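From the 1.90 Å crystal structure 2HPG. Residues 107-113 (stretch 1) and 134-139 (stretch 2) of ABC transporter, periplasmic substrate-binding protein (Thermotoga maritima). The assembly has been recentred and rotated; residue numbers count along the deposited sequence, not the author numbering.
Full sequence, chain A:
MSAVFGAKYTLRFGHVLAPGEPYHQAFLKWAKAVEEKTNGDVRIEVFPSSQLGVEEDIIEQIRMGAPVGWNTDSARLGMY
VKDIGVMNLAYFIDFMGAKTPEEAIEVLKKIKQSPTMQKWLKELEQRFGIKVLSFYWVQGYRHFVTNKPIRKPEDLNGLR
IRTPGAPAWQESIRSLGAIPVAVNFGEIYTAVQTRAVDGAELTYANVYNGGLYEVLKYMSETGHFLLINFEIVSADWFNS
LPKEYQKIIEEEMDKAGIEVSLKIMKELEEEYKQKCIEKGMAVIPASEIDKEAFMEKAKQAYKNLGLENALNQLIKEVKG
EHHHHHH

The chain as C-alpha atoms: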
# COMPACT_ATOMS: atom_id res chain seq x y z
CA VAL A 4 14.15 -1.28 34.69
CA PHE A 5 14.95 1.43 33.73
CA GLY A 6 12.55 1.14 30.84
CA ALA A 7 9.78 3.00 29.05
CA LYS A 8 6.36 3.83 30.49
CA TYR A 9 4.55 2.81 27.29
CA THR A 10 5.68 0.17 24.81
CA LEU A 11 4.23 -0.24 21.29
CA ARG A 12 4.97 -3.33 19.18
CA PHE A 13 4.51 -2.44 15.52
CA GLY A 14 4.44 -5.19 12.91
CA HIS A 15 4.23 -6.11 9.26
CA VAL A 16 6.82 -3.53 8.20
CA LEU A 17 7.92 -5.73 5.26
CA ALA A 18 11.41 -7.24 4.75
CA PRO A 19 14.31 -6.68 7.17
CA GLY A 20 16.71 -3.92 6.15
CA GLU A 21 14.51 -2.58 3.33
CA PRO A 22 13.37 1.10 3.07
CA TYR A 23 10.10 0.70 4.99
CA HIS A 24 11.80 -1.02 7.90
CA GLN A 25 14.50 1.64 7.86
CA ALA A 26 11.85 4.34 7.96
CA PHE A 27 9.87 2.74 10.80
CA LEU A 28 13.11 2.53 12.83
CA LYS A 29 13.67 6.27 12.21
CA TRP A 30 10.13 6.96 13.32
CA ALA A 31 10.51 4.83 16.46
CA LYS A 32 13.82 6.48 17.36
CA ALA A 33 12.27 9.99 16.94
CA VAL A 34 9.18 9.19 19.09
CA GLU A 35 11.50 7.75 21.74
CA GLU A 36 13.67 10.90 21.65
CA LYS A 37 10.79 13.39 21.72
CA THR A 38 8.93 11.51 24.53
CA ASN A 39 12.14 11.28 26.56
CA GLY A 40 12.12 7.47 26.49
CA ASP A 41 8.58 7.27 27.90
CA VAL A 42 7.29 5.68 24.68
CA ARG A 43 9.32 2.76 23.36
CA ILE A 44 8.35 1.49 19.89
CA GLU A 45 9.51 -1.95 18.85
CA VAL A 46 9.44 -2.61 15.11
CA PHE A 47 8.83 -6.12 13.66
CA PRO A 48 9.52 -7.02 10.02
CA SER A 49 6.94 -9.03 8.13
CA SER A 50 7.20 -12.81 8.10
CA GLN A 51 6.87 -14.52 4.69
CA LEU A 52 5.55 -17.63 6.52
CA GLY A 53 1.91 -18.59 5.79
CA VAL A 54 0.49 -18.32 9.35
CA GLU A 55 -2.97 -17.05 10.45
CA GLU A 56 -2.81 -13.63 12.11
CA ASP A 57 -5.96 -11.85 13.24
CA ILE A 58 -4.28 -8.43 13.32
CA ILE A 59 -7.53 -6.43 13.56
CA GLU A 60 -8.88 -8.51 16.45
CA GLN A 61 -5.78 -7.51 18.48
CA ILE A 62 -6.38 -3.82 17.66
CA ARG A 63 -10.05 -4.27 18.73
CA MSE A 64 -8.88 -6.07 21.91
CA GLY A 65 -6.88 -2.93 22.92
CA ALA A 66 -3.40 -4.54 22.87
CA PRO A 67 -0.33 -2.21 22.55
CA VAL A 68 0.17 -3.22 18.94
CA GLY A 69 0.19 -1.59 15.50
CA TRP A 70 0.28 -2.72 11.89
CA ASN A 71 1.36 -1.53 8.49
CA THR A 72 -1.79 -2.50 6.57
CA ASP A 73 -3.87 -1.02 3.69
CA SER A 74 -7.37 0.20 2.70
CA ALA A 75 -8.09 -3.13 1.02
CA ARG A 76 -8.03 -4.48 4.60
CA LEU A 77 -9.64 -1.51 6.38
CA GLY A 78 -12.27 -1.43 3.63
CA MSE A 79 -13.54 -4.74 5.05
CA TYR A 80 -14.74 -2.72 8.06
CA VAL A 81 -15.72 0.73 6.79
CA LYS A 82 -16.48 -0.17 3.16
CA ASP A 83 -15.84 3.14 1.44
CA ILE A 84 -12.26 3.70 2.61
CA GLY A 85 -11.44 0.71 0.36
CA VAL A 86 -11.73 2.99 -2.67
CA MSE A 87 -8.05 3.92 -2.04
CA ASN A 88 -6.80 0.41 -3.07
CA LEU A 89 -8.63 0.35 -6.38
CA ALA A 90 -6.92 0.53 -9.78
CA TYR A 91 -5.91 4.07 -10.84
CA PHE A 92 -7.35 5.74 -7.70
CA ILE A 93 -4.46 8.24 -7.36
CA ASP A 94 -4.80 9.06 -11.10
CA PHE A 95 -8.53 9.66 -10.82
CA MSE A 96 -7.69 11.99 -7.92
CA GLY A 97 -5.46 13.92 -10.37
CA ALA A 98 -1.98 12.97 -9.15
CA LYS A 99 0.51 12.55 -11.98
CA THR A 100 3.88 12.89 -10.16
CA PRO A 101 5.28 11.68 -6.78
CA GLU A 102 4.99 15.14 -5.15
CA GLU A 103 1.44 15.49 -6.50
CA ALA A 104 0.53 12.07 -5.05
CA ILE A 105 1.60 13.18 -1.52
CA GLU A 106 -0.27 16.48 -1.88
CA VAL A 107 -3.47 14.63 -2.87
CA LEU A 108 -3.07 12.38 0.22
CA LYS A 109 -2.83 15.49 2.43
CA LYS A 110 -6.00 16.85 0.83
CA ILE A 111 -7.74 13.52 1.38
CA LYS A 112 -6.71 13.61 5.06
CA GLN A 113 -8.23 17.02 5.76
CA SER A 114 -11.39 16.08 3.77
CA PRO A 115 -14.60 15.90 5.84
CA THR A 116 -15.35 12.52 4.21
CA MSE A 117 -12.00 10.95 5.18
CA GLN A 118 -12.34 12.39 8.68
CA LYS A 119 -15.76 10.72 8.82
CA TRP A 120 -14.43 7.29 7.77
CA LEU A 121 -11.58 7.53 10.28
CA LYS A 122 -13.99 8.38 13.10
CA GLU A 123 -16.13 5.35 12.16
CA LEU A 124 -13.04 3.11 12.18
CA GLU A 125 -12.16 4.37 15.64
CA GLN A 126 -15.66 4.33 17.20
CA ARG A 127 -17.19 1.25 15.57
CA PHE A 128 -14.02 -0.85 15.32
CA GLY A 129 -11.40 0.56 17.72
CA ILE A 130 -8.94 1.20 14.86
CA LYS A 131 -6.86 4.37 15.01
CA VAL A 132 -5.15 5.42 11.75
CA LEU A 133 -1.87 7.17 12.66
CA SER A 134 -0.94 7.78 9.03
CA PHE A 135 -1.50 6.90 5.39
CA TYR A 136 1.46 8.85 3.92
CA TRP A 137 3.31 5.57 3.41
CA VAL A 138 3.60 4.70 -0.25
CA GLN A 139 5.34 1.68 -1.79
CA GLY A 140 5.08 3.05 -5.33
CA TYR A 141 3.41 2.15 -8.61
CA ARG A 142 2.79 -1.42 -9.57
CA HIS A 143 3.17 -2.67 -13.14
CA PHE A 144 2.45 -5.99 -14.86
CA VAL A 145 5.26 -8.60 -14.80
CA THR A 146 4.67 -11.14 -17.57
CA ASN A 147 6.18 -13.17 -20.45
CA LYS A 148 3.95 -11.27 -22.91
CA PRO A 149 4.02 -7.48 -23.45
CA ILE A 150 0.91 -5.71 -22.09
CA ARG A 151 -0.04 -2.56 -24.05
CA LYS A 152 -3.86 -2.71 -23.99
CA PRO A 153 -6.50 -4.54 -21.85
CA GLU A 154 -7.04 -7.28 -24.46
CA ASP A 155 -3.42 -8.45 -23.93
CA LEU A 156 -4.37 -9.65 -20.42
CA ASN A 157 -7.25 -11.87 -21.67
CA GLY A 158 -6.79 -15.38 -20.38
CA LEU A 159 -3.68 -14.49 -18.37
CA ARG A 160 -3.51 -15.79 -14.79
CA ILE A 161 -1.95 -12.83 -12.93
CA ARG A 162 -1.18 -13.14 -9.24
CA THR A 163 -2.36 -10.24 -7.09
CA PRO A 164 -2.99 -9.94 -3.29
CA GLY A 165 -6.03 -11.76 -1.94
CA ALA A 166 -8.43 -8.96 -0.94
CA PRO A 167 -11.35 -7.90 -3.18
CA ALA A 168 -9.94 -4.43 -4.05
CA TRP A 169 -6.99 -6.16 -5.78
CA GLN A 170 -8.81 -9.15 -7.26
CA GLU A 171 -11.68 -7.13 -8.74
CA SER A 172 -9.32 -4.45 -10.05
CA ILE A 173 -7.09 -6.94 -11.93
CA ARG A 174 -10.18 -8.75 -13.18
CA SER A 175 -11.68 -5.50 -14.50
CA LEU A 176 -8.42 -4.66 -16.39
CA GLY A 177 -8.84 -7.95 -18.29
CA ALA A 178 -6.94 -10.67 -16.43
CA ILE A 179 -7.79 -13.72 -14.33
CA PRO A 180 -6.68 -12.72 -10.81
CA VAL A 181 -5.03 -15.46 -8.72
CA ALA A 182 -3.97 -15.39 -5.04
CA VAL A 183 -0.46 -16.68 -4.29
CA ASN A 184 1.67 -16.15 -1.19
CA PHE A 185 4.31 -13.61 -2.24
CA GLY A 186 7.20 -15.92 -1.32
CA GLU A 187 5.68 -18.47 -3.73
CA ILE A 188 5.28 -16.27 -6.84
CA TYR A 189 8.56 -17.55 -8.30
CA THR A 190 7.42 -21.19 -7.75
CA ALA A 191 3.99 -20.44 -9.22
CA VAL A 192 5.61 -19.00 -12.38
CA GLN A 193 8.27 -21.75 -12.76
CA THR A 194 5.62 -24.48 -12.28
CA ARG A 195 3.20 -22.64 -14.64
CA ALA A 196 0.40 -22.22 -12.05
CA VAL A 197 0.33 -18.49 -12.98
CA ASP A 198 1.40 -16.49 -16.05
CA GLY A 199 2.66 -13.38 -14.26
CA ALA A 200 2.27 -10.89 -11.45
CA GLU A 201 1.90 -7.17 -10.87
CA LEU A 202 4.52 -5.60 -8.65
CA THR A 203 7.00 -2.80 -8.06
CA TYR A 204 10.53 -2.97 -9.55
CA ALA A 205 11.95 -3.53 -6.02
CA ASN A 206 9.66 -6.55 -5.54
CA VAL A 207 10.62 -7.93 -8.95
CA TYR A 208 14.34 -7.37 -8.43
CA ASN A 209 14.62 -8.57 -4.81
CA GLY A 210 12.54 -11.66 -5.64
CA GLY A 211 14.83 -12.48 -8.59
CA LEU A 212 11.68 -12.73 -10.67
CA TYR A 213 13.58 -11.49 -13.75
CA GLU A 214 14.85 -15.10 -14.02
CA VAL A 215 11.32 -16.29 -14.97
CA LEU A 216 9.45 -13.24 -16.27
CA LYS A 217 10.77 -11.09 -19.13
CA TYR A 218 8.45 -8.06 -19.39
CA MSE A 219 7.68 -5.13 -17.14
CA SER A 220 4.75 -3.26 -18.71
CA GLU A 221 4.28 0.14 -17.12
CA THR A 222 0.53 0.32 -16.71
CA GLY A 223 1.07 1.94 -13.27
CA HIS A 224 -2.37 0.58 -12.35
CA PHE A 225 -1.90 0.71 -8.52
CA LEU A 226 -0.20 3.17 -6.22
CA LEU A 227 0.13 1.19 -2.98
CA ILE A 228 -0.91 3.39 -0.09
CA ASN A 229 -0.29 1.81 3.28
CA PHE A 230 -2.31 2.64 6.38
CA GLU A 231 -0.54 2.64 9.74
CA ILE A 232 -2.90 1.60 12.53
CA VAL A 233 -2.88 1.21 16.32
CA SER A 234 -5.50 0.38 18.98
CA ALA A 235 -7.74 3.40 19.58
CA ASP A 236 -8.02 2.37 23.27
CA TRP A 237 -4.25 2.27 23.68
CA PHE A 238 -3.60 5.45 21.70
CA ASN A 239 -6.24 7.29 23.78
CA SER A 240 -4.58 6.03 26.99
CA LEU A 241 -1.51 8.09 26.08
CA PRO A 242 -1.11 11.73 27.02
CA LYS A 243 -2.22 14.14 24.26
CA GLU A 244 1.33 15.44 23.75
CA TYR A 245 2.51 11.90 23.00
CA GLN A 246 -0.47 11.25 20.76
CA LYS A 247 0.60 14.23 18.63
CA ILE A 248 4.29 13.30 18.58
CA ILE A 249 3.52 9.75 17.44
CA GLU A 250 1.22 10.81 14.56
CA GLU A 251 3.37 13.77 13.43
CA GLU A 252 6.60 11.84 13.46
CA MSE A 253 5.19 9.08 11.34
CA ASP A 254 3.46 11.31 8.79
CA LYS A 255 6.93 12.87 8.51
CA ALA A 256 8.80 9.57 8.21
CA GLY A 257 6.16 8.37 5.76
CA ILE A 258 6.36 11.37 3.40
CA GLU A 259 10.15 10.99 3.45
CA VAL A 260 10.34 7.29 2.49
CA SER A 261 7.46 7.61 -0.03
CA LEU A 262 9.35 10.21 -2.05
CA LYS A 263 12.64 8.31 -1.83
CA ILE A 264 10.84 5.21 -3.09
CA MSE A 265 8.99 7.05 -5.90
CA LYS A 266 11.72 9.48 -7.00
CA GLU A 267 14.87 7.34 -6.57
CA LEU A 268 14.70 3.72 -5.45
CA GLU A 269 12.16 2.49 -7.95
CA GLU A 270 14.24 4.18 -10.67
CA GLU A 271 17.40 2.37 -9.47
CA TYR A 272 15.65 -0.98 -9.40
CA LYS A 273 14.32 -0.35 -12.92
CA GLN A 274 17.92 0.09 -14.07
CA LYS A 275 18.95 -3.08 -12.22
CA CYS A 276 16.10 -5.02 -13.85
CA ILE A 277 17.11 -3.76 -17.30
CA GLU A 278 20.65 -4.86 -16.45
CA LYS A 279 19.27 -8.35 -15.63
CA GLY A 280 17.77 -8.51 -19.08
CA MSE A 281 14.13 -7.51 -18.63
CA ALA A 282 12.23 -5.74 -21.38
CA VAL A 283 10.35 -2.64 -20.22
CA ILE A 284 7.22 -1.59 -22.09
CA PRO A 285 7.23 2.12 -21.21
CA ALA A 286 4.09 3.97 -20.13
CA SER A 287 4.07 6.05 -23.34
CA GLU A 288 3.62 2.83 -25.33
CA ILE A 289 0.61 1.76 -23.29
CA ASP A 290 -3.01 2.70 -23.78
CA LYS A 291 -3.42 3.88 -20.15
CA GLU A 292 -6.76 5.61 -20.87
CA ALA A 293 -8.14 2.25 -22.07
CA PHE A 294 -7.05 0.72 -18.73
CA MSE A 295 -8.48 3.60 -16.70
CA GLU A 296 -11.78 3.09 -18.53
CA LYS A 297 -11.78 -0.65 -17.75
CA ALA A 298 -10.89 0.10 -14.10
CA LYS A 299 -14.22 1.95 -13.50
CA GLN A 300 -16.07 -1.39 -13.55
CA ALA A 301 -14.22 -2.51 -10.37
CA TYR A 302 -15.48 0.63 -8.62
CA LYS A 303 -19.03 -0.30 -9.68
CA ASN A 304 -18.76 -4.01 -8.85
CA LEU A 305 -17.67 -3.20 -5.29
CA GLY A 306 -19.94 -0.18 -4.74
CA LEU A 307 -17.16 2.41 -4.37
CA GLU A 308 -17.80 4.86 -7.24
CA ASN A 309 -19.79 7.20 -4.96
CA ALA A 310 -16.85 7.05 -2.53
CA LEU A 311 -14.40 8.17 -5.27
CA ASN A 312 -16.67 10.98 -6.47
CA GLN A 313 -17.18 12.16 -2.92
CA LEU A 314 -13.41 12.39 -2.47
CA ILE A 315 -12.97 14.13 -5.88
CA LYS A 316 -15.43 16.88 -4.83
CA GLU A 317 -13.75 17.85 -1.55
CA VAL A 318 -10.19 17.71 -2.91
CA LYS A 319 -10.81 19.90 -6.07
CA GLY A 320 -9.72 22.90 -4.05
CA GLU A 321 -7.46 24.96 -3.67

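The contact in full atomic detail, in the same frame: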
# COMPACT_ATOMS: atom_id res chain seq x y z
N VAL A 107 -2.12 15.19 -2.84
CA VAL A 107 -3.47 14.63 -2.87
C VAL A 107 -3.83 13.88 -1.57
O VAL A 107 -4.95 13.99 -1.08
CB VAL A 107 -3.67 13.68 -4.09
CG1 VAL A 107 -4.68 12.59 -3.81
CG2 VAL A 107 -4.13 14.49 -5.28
N LEU A 108 -2.87 13.11 -1.05
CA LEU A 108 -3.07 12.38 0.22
C LEU A 108 -3.34 13.36 1.36
O LEU A 108 -4.25 13.16 2.14
CB LEU A 108 -1.85 11.48 0.53
CG LEU A 108 -1.60 10.30 -0.40
CD1 LEU A 108 -0.44 9.42 0.10
CD2 LEU A 108 -2.84 9.45 -0.59
N LYS A 109 -2.56 14.44 1.43
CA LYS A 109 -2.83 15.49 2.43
C LYS A 109 -4.22 16.09 2.30
O LYS A 109 -4.90 16.31 3.29
CB LYS A 109 -1.79 16.60 2.36
CG LYS A 109 -0.40 16.10 2.66
CD LYS A 109 0.63 17.19 2.57
CE LYS A 109 1.99 16.64 2.89
NZ LYS A 109 3.07 17.60 2.55
N LYS A 110 -4.66 16.34 1.07
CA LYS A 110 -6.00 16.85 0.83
C LYS A 110 -7.04 15.83 1.20
O LYS A 110 -8.12 16.18 1.68
CB LYS A 110 -6.18 17.28 -0.64
CG LYS A 110 -5.46 18.58 -0.98
CD LYS A 110 -6.23 19.81 -0.45
CE LYS A 110 -5.52 21.15 -0.79
NZ LYS A 110 -4.04 21.07 -0.51
N ILE A 111 -6.77 14.54 0.97
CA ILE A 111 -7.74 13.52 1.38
C ILE A 111 -7.84 13.52 2.92
O ILE A 111 -8.94 13.41 3.46
CB ILE A 111 -7.40 12.09 0.83
CG1 ILE A 111 -7.66 12.04 -0.69
CG2 ILE A 111 -8.25 11.03 1.52
CD1 ILE A 111 -7.27 10.74 -1.34
N LYS A 112 -6.72 13.71 3.60
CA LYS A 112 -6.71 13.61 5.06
C LYS A 112 -7.57 14.69 5.69
O LYS A 112 -8.36 14.42 6.58
CB LYS A 112 -5.31 13.70 5.62
CG LYS A 112 -5.25 13.46 7.12
CD LYS A 112 -3.83 13.57 7.62
CE LYS A 112 -3.72 14.06 9.07
NZ LYS A 112 -2.36 14.63 9.28
N GLN A 113 -7.43 15.93 5.22
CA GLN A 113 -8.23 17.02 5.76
C GLN A 113 -9.66 17.08 5.21
O GLN A 113 -10.44 17.93 5.62
CB GLN A 113 -7.49 18.35 5.62
CG GLN A 113 -7.19 18.79 4.22
CD GLN A 113 -6.07 19.81 4.15
OE1 GLN A 113 -4.95 19.56 4.63
NE2 GLN A 113 -6.36 20.96 3.56
N SER A 134 -1.42 7.22 10.28
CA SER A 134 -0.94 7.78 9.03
C SER A 134 -1.29 6.92 7.83
O SER A 134 -1.39 5.69 7.94
CB SER A 134 0.58 7.98 9.09
OG SER A 134 1.05 8.57 7.88
N PHE A 135 -1.49 7.59 6.68
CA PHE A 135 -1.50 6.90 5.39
C PHE A 135 -0.59 7.57 4.35
O PHE A 135 -0.81 7.42 3.15
CB PHE A 135 -2.93 6.69 4.85
CG PHE A 135 -3.72 7.96 4.63
CD1 PHE A 135 -3.62 8.68 3.43
CD2 PHE A 135 -4.61 8.41 5.61
CE1 PHE A 135 -4.36 9.83 3.22
CE2 PHE A 135 -5.36 9.59 5.41
CZ PHE A 135 -5.23 10.30 4.21
N TYR A 136 0.46 8.27 4.80
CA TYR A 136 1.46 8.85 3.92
C TYR A 136 2.63 7.90 3.69
O TYR A 136 3.80 8.33 3.62
CB TYR A 136 2.02 10.13 4.53
CG TYR A 136 1.02 11.25 4.76
CD1 TYR A 136 -0.23 11.25 4.17
CD2 TYR A 136 1.36 12.34 5.54
CE1 TYR A 136 -1.12 12.28 4.40
CE2 TYR A 136 0.48 13.37 5.77
CZ TYR A 136 -0.75 13.34 5.20
OH TYR A 136 -1.61 14.40 5.46
N TRP A 137 2.31 6.62 3.55
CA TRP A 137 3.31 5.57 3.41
C TRP A 137 3.00 4.90 2.10
O TRP A 137 1.98 4.24 1.96
CB TRP A 137 3.23 4.59 4.59
CG TRP A 137 3.80 5.18 5.83
CD1 TRP A 137 3.24 6.15 6.61
CD2 TRP A 137 5.07 4.88 6.42
NE1 TRP A 137 4.09 6.48 7.64
CE2 TRP A 137 5.22 5.70 7.55
CE3 TRP A 137 6.10 3.99 6.10
CZ2 TRP A 137 6.36 5.66 8.37
CZ3 TRP A 137 7.22 3.95 6.91
CH2 TRP A 137 7.34 4.77 8.03
N VAL A 138 3.87 5.11 1.12
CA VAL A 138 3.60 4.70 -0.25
C VAL A 138 4.73 3.79 -0.74
O VAL A 138 5.90 4.10 -0.60
CB VAL A 138 3.40 5.97 -1.12
CG1 VAL A 138 3.56 5.69 -2.58
CG2 VAL A 138 2.00 6.57 -0.83
N GLN A 139 4.35 2.62 -1.28
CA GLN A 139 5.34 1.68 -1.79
C GLN A 139 5.65 1.91 -3.26
O GLN A 139 6.61 1.36 -3.79
CB GLN A 139 4.87 0.25 -1.57
CG GLN A 139 5.13 -0.25 -0.17
CD GLN A 139 4.73 -1.67 -0.01
OE1 GLN A 139 5.20 -2.53 -0.73
NE2 GLN A 139 3.81 -1.93 0.93

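Helix 107-112 runs nearly antiparallel to strand 134-139, at 166°, with the axes 8.9 Å apart at their closest. No hydrogen bond crosses between them; the contact is made by packing, and three residues, Tyr136, Phe135 and Leu108, carry most of it.

Tyr136 has the largest share. Its CA-to-CB bond points sideways, yet with chi1 at m the ring ends nearer the helix, and its hydroxyl reaches aliphatic parts of two lysines: Tyr136 OH lies 3.5 Å from Lys109 CG and 3.2 Å from Lys112 CD. Long side chains here serve as hydrocarbon. The amine of Lys112 finds its hydrogen bond elsewhere in the structure, while the end of Lys109 leads away.

Phe135, the strand neighbour, also starts sideways and comes nearer at its end, with chi1 at p. Its CZ sits 3.7 Å from Lys112 CB and 4.1 Å from Ile111 CG2, so the ring spans one turn of the helix, from Leu108, whose O is 3.5 Å from Phe135 CE1, to Ile111 and Lys112.

Leu108 points toward the strand and joins the two rings: its CB is 4.0 Å from both Phe135 CE1 and Tyr136 CD1. Farther out, its CD1 meets Val138 CG2 at 3.9 Å. The rule is economical: one inward leucine, two neighbouring aromatics, and lysine methylenes packed against the rings, with Lys112 touching both.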